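Local coordinates for enterobactin synthetase component F-related protein (Vibrio cholerae serotype O1, PDB 4OXI) that probably activates glycine with ATP to glycyl-adenylate, as an adenylation enzyme of a lipopolysaccharide modification pathway that gives resistance to antimicrobial peptides, at residues A62-P67 with D200-V205; Q135-L140 with L162-D167; V478-I483 with V496-W501. All coordinates share one frame; numbering follows the deposited sequence.

Interaction 1. Residues A62-P67 with D200-V205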
loop_
_atom_site.group_PDB
_atom_site.type_symbol
_atom_site.label_atom_id
_atom_site.label_comp_id
_atom_site.label_asym_id
_atom_site.label_seq_id
_atom_site.Cartn_x
_atom_site.Cartn_y
_atom_site.Cartn_z
ATOM N N ALA A 62 -27.072 -3.078 5.998
ATOM C CA ALA A 62 -27.718 -4.100 5.196
ATOM C C ALA A 62 -27.132 -5.488 5.454
ATOM O O ALA A 62 -27.805 -6.490 5.246
ATOM C CB ALA A 62 -27.616 -3.749 3.721
ATOM N N ASN A 63 -25.878 -5.558 5.892
ATOM C CA ASN A 63 -25.246 -6.863 6.086
ATOM C C ASN A 63 -24.779 -7.108 7.511
ATOM O O ASN A 63 -23.826 -7.852 7.728
ATOM C CB ASN A 63 -24.085 -7.050 5.112
ATOM C CG ASN A 63 -24.511 -6.912 3.664
ATOM O OD1 ASN A 63 -25.004 -7.862 3.064
ATOM N ND2 ASN A 63 -24.306 -5.726 3.087
ATOM N N ARG A 64 -25.469 -6.514 8.480
ATOM C CA ARG A 64 -25.063 -6.598 9.882
ATOM C C ARG A 64 -24.870 -8.022 10.417
ATOM O O ARG A 64 -24.036 -8.246 11.303
ATOM C CB ARG A 64 -26.040 -5.816 10.780
ATOM C CG ARG A 64 -27.424 -6.461 10.958
ATOM C CD ARG A 64 -28.471 -5.462 11.487
ATOM N NE ARG A 64 -28.890 -4.519 10.445
ATOM C CZ ARG A 64 -29.817 -3.575 10.611
ATOM N NH1 ARG A 64 -30.423 -3.442 11.784
ATOM N NH2 ARG A 64 -30.134 -2.757 9.607
ATOM N N HIS A 65 -25.639 -8.980 9.906
ATOM C CA HIS A 65 -25.553 -10.357 10.406
ATOM C C HIS A 65 -24.590 -11.208 9.584
ATOM O O HIS A 65 -24.363 -12.372 9.912
ATOM C CB HIS A 65 -26.928 -11.036 10.395
ATOM C CG HIS A 65 -27.984 -10.289 11.144
ATOM N ND1 HIS A 65 -27.932 -10.089 12.508
ATOM C CD2 HIS A 65 -29.129 -9.701 10.719
ATOM C CE1 HIS A 65 -28.996 -9.402 12.890
ATOM N NE2 HIS A 65 -29.738 -9.157 11.824
ATOM N N ALA A 66 -24.046 -10.637 8.508
ATOM C CA ALA A 66 -23.156 -11.367 7.605
ATOM C C ALA A 66 -21.689 -11.292 8.055
ATOM O O ALA A 66 -21.299 -10.351 8.756
ATOM C CB ALA A 66 -23.300 -10.815 6.189
ATOM N N PRO A 67 -20.867 -12.275 7.646
ATOM C CA PRO A 67 -19.443 -12.224 8.019
ATOM C C PRO A 67 -18.717 -11.045 7.354
ATOM O O PRO A 67 -18.844 -10.886 6.145
ATOM C CB PRO A 67 -18.887 -13.558 7.486
ATOM C CG PRO A 67 -19.887 -14.031 6.443
ATOM C CD PRO A 67 -21.220 -13.511 6.913
ATOM N N ASP A 200 -25.935 0.391 17.855
ATOM C CA ASP A 200 -27.133 0.284 17.037
ATOM C C ASP A 200 -26.784 0.705 15.623
ATOM O O ASP A 200 -26.513 1.881 15.372
ATOM C CB ASP A 200 -28.239 1.188 17.603
ATOM C CG ASP A 200 -29.618 0.903 16.999
ATOM O OD1 ASP A 200 -29.703 0.270 15.920
ATOM O OD2 ASP A 200 -30.626 1.331 17.610
ATOM N N VAL A 201 -26.792 -0.254 14.699
ATOM C CA VAL A 201 -26.452 0.041 13.313
ATOM C C VAL A 201 -27.560 0.800 12.573
ATOM O O VAL A 201 -27.317 1.344 11.495
ATOM C CB VAL A 201 -26.043 -1.222 12.531
ATOM C CG1 VAL A 201 -24.885 -1.912 13.230
ATOM C CG2 VAL A 201 -27.221 -2.160 12.374
ATOM N N GLU A 202 -28.762 0.846 13.152
ATOM C CA GLU A 202 -29.856 1.657 12.600
ATOM C C GLU A 202 -29.489 3.141 12.675
ATOM O O GLU A 202 -29.888 3.941 11.827
ATOM C CB GLU A 202 -31.171 1.399 13.354
ATOM C CG GLU A 202 -31.685 -0.046 13.281
ATOM C CD GLU A 202 -32.430 -0.350 11.987
ATOM O OE1 GLU A 202 -32.367 -1.506 11.506
ATOM O OE2 GLU A 202 -33.095 0.568 11.456
ATOM N N LEU A 203 -28.696 3.480 13.690
ATOM C CA LEU A 203 -28.312 4.859 13.989
ATOM C C LEU A 203 -27.074 5.324 13.230
ATOM O O LEU A 203 -26.726 6.505 13.284
ATOM C CB LEU A 203 -28.053 5.008 15.493
ATOM C CG LEU A 203 -29.210 5.393 16.422
ATOM C CD1 LEU A 203 -30.495 4.647 16.071
ATOM C CD2 LEU A 203 -28.819 5.146 17.878
ATOM N N LEU A 204 -26.409 4.394 12.545
ATOM C CA LEU A 204 -25.143 4.665 11.862
ATOM C C LEU A 204 -25.112 5.954 11.031
ATOM O O LEU A 204 -24.175 6.754 11.145
ATOM C CB LEU A 204 -24.756 3.484 10.968
ATOM C CG LEU A 204 -23.711 2.498 11.484
ATOM C CD1 LEU A 204 -23.035 1.833 10.315
ATOM C CD2 LEU A 204 -22.692 3.207 12.331
ATOM N N VAL A 205 -26.127 6.156 10.199
ATOM C CA VAL A 205 -26.126 7.281 9.260
ATOM C C VAL A 205 -26.238 8.676 9.914
ATOM O O VAL A 205 -25.807 9.671 9.334
ATOM C CB VAL A 205 -27.198 7.087 8.164
ATOM C CG1 VAL A 205 -27.048 8.130 7.064
ATOM C CG2 VAL A 205 -27.083 5.691 7.572
#

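Interaction 2. Residues Q135-L140 with L162-D167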
loop_
_atom_site.group_PDB
_atom_site.type_symbol
_atom_site.label_atom_id
_atom_site.label_comp_id
_atom_site.label_asym_id
_atom_site.label_seq_id
_atom_site.Cartn_x
_atom_site.Cartn_y
_atom_site.Cartn_z
ATOM N N GLN A 135 12.921 3.608 14.329
ATOM C CA GLN A 135 12.156 3.995 13.146
ATOM C C GLN A 135 10.722 4.382 13.510
ATOM O O GLN A 135 10.167 5.318 12.933
ATOM C CB GLN A 135 12.177 2.876 12.099
ATOM C CG GLN A 135 13.489 2.794 11.309
ATOM C CD GLN A 135 13.834 1.370 10.910
ATOM O OE1 GLN A 135 12.989 0.470 10.953
ATOM N NE2 GLN A 135 15.089 1.152 10.544
ATOM N N ILE A 136 10.140 3.655 14.466
ATOM C CA ILE A 136 8.791 3.934 14.957
ATOM C C ILE A 136 8.747 5.309 15.614
ATOM O O ILE A 136 7.831 6.098 15.347
ATOM C CB ILE A 136 8.315 2.854 15.959
ATOM C CG1 ILE A 136 8.166 1.507 15.251
ATOM C CG2 ILE A 136 6.985 3.253 16.597
ATOM C CD1 ILE A 136 7.863 0.340 16.180
ATOM N N GLN A 137 9.745 5.600 16.453
ATOM C CA GLN A 137 9.865 6.912 17.105
ATOM C C GLN A 137 9.914 8.026 16.057
ATOM O O GLN A 137 9.220 9.038 16.183
ATOM C CB GLN A 137 11.127 6.978 17.989
ATOM C CG GLN A 137 10.954 6.572 19.460
ATOM C CD GLN A 137 12.303 6.274 20.182
ATOM O OE1 GLN A 137 13.340 6.078 19.537
ATOM N NE2 GLN A 137 12.273 6.226 21.518
ATOM N N GLU A 138 10.724 7.839 15.016
ATOM C CA GLU A 138 10.825 8.842 13.955
ATOM C C GLU A 138 9.458 9.060 13.301
ATOM O O GLU A 138 9.065 10.196 13.021
ATOM C CB GLU A 138 11.890 8.435 12.921
ATOM C CG GLU A 138 12.318 9.555 11.935
ATOM C CD GLU A 138 11.334 9.783 10.757
ATOM O OE1 GLU A 138 11.342 10.906 10.173
ATOM O OE2 GLU A 138 10.570 8.841 10.396
ATOM N N THR A 139 8.720 7.976 13.094
ATOM C CA THR A 139 7.390 8.071 12.488
ATOM C C THR A 139 6.381 8.817 13.368
ATOM O O THR A 139 5.669 9.699 12.882
ATOM C CB THR A 139 6.831 6.685 12.161
ATOM O OG1 THR A 139 7.676 6.060 11.190
ATOM C CG2 THR A 139 5.408 6.794 11.608
ATOM N N LEU A 140 6.324 8.469 14.653
ATOM C CA LEU A 140 5.426 9.141 15.598
ATOM C C LEU A 140 5.727 10.631 15.680
ATOM O O LEU A 140 4.820 11.471 15.781
ATOM C CB LEU A 140 5.568 8.525 16.992
ATOM C CG LEU A 140 5.213 7.041 17.105
ATOM C CD1 LEU A 140 5.421 6.568 18.526
ATOM C CD2 LEU A 140 3.765 6.804 16.675
ATOM N N LEU A 162 8.443 1.819 24.578
ATOM C CA LEU A 162 8.056 2.555 25.779
ATOM C C LEU A 162 9.280 2.857 26.626
ATOM O O LEU A 162 9.357 3.889 27.287
ATOM C CB LEU A 162 7.036 1.758 26.592
ATOM C CG LEU A 162 5.687 1.576 25.891
ATOM C CD1 LEU A 162 4.719 0.844 26.784
ATOM C CD2 LEU A 162 5.126 2.927 25.486
ATOM N N GLU A 163 10.245 1.950 26.585
ATOM C CA GLU A 163 11.464 2.111 27.357
ATOM C C GLU A 163 12.234 3.375 26.983
ATOM O O GLU A 163 12.787 4.037 27.856
ATOM C CB GLU A 163 12.359 0.874 27.208
ATOM C CG GLU A 163 13.730 1.023 27.854
ATOM C CD GLU A 163 13.706 0.831 29.373
ATOM O OE1 GLU A 163 12.599 0.744 29.960
ATOM O OE2 GLU A 163 14.804 0.756 29.977
ATOM N N THR A 164 12.270 3.733 25.701
ATOM C CA THR A 164 13.097 4.879 25.314
ATOM C C THR A 164 12.337 6.166 25.013
ATOM O O THR A 164 12.895 7.257 25.156
ATOM C CB THR A 164 14.009 4.564 24.127
ATOM O OG1 THR A 164 13.208 4.200 23.001
ATOM C CG2 THR A 164 14.952 3.428 24.469
ATOM N N CYS A 165 11.085 6.048 24.572
ATOM C CA CYS A 165 10.276 7.234 24.298
ATOM C C CYS A 165 10.056 8.041 25.591
ATOM O O CYS A 165 9.564 7.512 26.593
ATOM C CB CYS A 165 8.940 6.837 23.653
ATOM S SG CYS A 165 7.984 8.260 23.070
ATOM N N ILE A 166 10.452 9.311 25.584
ATOM C CA ILE A 166 10.290 10.145 26.782
ATOM C C ILE A 166 8.885 10.752 26.906
ATOM O O ILE A 166 8.328 10.844 28.007
ATOM C CB ILE A 166 11.326 11.278 26.848
ATOM C CG1 ILE A 166 12.738 10.739 26.625
ATOM C CG2 ILE A 166 11.235 11.984 28.199
ATOM C CD1 ILE A 166 13.227 9.851 27.758
ATOM N N ASP A 167 8.317 11.158 25.772
ATOM C CA ASP A 167 6.968 11.719 25.736
ATOM C C ASP A 167 5.911 10.671 26.105
ATOM O O ASP A 167 6.056 9.507 25.760
ATOM C CB ASP A 167 6.686 12.297 24.339
ATOM C CG ASP A 167 7.587 13.484 24.000
ATOM O OD1 ASP A 167 7.794 14.349 24.881
ATOM O OD2 ASP A 167 8.092 13.549 22.856
#

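Interaction 3. Residues V478-I483 with V496-W501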
loop_
_atom_site.group_PDB
_atom_site.type_symbol
_atom_site.label_atom_id
_atom_site.label_comp_id
_atom_site.label_asym_id
_atom_site.label_seq_id
_atom_site.Cartn_x
_atom_site.Cartn_y
_atom_site.Cartn_z
ATOM N N VAL A 478 11.246 0.851 -3.291
ATOM C CA VAL A 478 12.427 1.397 -2.627
ATOM C C VAL A 478 13.270 2.217 -3.597
ATOM O O VAL A 478 13.281 1.943 -4.796
ATOM C CB VAL A 478 13.280 0.274 -1.984
ATOM C CG1 VAL A 478 13.876 -0.609 -3.051
ATOM C CG2 VAL A 478 14.370 0.864 -1.069
ATOM N N GLU A 479 13.955 3.237 -3.088
ATOM C CA GLU A 479 14.951 3.964 -3.879
ATOM C C GLU A 479 16.313 3.274 -3.736
ATOM O O GLU A 479 16.827 3.131 -2.625
ATOM C CB GLU A 479 15.071 5.412 -3.379
ATOM C CG GLU A 479 13.754 6.206 -3.329
ATOM C CD GLU A 479 13.292 6.669 -4.702
ATOM O OE1 GLU A 479 14.061 6.508 -5.677
ATOM O OE2 GLU A 479 12.159 7.197 -4.807
ATOM N N LEU A 480 16.903 2.850 -4.846
ATOM C CA LEU A 480 18.229 2.240 -4.801
ATOM C C LEU A 480 19.223 3.188 -4.136
ATOM O O LEU A 480 20.158 2.740 -3.480
ATOM C CB LEU A 480 18.706 1.847 -6.201
ATOM C CG LEU A 480 18.006 0.609 -6.769
ATOM C CD1 LEU A 480 18.578 0.226 -8.118
ATOM C CD2 LEU A 480 18.073 -0.553 -5.810
ATOM N N GLU A 481 18.993 4.493 -4.272
ATOM C CA GLU A 481 19.838 5.495 -3.613
ATOM C C GLU A 481 19.718 5.494 -2.092
ATOM O O GLU A 481 20.677 5.845 -1.406
ATOM C CB GLU A 481 19.586 6.904 -4.157
ATOM C CG GLU A 481 20.100 7.116 -5.567
ATOM C CD GLU A 481 19.015 6.936 -6.613
ATOM O OE1 GLU A 481 19.251 7.317 -7.784
ATOM O OE2 GLU A 481 17.923 6.414 -6.263
ATOM N N GLU A 482 18.557 5.124 -1.551
ATOM C CA GLU A 482 18.459 5.015 -0.094
ATOM C C GLU A 482 19.387 3.900 0.401
ATOM O O GLU A 482 20.075 4.054 1.403
ATOM C CB GLU A 482 17.024 4.776 0.399
ATOM C CG GLU A 482 16.973 4.542 1.925
ATOM C CD GLU A 482 15.602 4.110 2.477
ATOM O OE1 GLU A 482 14.695 3.746 1.688
ATOM O OE2 GLU A 482 15.440 4.122 3.722
ATOM N N ILE A 483 19.407 2.783 -0.315
ATOM C CA ILE A 483 20.241 1.657 0.071
ATOM C C ILE A 483 21.723 2.030 -0.071
ATOM O O ILE A 483 22.519 1.808 0.837
ATOM C CB ILE A 483 19.922 0.410 -0.772
ATOM C CG1 ILE A 483 18.437 0.051 -0.632
ATOM C CG2 ILE A 483 20.808 -0.756 -0.347
ATOM C CD1 ILE A 483 17.991 -1.145 -1.474
ATOM N N VAL A 496 30.333 2.705 -4.445
ATOM C CA VAL A 496 29.295 1.743 -4.050
ATOM C C VAL A 496 28.220 1.653 -5.128
ATOM O O VAL A 496 27.756 2.679 -5.621
ATOM C CB VAL A 496 28.572 2.172 -2.755
ATOM C CG1 VAL A 496 27.379 1.273 -2.491
ATOM C CG2 VAL A 496 29.495 2.165 -1.562
ATOM N N ALA A 497 27.826 0.435 -5.495
ATOM C CA ALA A 497 26.684 0.233 -6.390
ATOM C C ALA A 497 25.704 -0.771 -5.784
ATOM O O ALA A 497 26.128 -1.805 -5.239
ATOM C CB ALA A 497 27.146 -0.245 -7.755
ATOM N N ILE A 498 24.407 -0.474 -5.860
ATOM C CA ILE A 498 23.389 -1.403 -5.375
ATOM C C ILE A 498 22.656 -1.960 -6.590
ATOM O O ILE A 498 22.180 -1.202 -7.427
ATOM C CB ILE A 498 22.394 -0.728 -4.415
ATOM C CG1 ILE A 498 23.131 0.007 -3.303
ATOM C CG2 ILE A 498 21.428 -1.749 -3.828
ATOM C CD1 ILE A 498 23.871 -0.909 -2.297
ATOM N N VAL A 499 22.584 -3.282 -6.697
ATOM C CA VAL A 499 22.032 -3.916 -7.885
ATOM C C VAL A 499 20.884 -4.836 -7.504
ATOM O O VAL A 499 21.033 -5.668 -6.607
ATOM C CB VAL A 499 23.098 -4.756 -8.606
ATOM C CG1 VAL A 499 22.499 -5.435 -9.810
ATOM C CG2 VAL A 499 24.264 -3.881 -9.023
ATOM N N PRO A 500 19.725 -4.677 -8.168
ATOM C CA PRO A 500 18.623 -5.632 -7.984
ATOM C C PRO A 500 19.061 -6.999 -8.489
ATOM O O PRO A 500 19.453 -7.108 -9.656
ATOM C CB PRO A 500 17.520 -5.081 -8.892
ATOM C CG PRO A 500 17.854 -3.614 -9.046
ATOM C CD PRO A 500 19.357 -3.572 -9.072
ATOM N N TRP A 501 18.984 -8.009 -7.630
ATOM C CA TRP A 501 19.441 -9.359 -7.956
ATOM C C TRP A 501 19.071 -10.309 -6.821
ATOM O O TRP A 501 19.217 -9.950 -5.653
ATOM C CB TRP A 501 20.962 -9.379 -8.141
ATOM C CG TRP A 501 21.426 -10.665 -8.710
ATOM C CD1 TRP A 501 21.882 -11.763 -8.022
ATOM C CD2 TRP A 501 21.441 -11.018 -10.096
ATOM N NE1 TRP A 501 22.180 -12.775 -8.909
ATOM C CE2 TRP A 501 21.917 -12.341 -10.187
ATOM C CE3 TRP A 501 21.089 -10.344 -11.270
ATOM C CZ2 TRP A 501 22.063 -12.997 -11.414
ATOM C CZ3 TRP A 501 21.230 -10.997 -12.488
ATOM C CH2 TRP A 501 21.713 -12.308 -12.549
#

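Interaction 1. Residues A62-P67 with D200-V205
Arg64 reaches over Val201 to pair with Glu202. Arg64 CB lies 4.2 Å from Val201 CG2 and starts the contact loosely. Arg64 CG lies over the centre of the His65 ring, 3.6 Å above its plane. The chain then bends at chi3 (74°), which lays its outer half across the valine methyl. Arg64 CD is 3.6 Å from Val201 CG2, and Arg64 NE is about as near. At the guanidinium, Arg64 CZ comes within 3.4 Å of Val201 CG2. The methyl lies over one face of the group, displaced toward its rim. The tip meets Glu202 at the edge. Arg64 NH1 donates to Glu202 OE1 at 2.8 Å, fairly straight at 160°, in a salt bridge. This oxygen lies close to the guanidinium plane and is approached on its anti side. Arg64 NH2 adds a weak bond to Glu202 OE1 at 3.2 Å. The two flat groups are turned 54° apart, and a single carboxylate oxygen takes both bonds. An Asx turn from Asp200 OD1 to Glu202 N shapes the backbone beside the acid. Arg64 lies between helix 51-62 and strand 67-71, and its NE bonds to Gln61 O. Val201 rests on Gln79 and Thr82 of helix 78-95.

Interaction 2. Residues Q135-L140 with L162-D167
Gln137 spans the gap to Thr164 and Cys165, and the polar part of the contact rests on its amide. Gln137 NE2 lies 2.7 Å from Thr164 OG1. The bond is weak despite this short distance, because the N-H...O angle is only 117°. The hydroxyl is placed by a chi1 of 60°, with OG1 between the backbone N and the carbonyl carbon of Thr164. The Gln137 chain is extended beyond CG, which carries the amide clear of its own helix. It crosses the threonine side chain at about a right angle. Gln137 NE2 also lies 3.3 Å from Cys165 N. Both are donors as modelled, so this is proximity and not a bond.

The contact joins two helices of an alpha/beta layer built on a parallel sheet. Helix 133-142 leads from strand 123-126 to strand 147-149. Helix 155-164 then makes the beta-alpha-beta crossover to the adjacent strand 170-173. Cys165 lies in the loop or turn that leads on toward that strand.

Van der Waals contact between the segments is slight. Cys165 CB sits 4.0 Å from Gln137 NE2, and Thr164 CB is 3.5 Å from Gln137 NE2. More apolar contact comes from Leu161 of helix 155-164, which touches Ile136, Leu140 and the chain of Gln137.

Further polar contacts tie helix 133-142 to other parts of the chain. Glu138 OE1 forms a salt bridge with Arg231 NH2. Thr139 OG1 is hydrogen-bonded to Gln221 OE1.

Interaction 3. Residues V478-I483 with V496-W501
Leu480 meets the flat peptide group of Ile498 at its oxygen, with Leu480 CD1 3.9 Å from Ile498 O. The puckered ring of Pro500 turns its CG-CD edge to the same methyl. Pro500 CG and Pro500 CD are both 4.0 Å from Leu480 CD1, and the two side chains cross at about a right angle. The other branch, Leu480 CD2, lies 4.1 Å from Ile498 CG2. No hydrogen bond joins the two segments.

The arrangement is an alpha/beta unit of the C-terminal part of an adenylation enzyme. Helix 480-491 lies against strand 496-500, an outer strand of a three-stranded sheet. Helix 560-568 touches this strand too, through Val499, whose side chain starts away from Leu480 and Ile483. The sequence around Glu479 to Ile483 resembles the A8 motif of this family. Glu479 holds the N-cap position, and its N is hydrogen-bonded to Ser223 OG.

Ile483, on the same side of the helix as Leu480, packs against Ile498. Ile483 CG2 is 3.6 Å from Ile498 CD1 and 3.7 Å from Ile498 CG2. The bend of Ile498 at chi2 (-68°) turns CD1 to that methyl.

The three contacts hold different elements and do not touch. Interaction 3 is buried, with apolar side chains and no hydrogen bond across it, and joins a helix to the strand that follows it. Interaction 2 lies at the surface and depends on a weak polar bond between neighbouring helices. Interaction 1 is partly buried and ties together two loops far apart in sequence, by a salt bridge with a valine methyl against the guanidinium. Interaction 2 is nested along the chain inside the loop that interaction 1 closes, yet their centres are 38 Å apart. Interactions 1 and 3 lie on opposite sides of the chain's centre. Interactions 2 and 3 come closer, with nearest atoms about 7 Å apart.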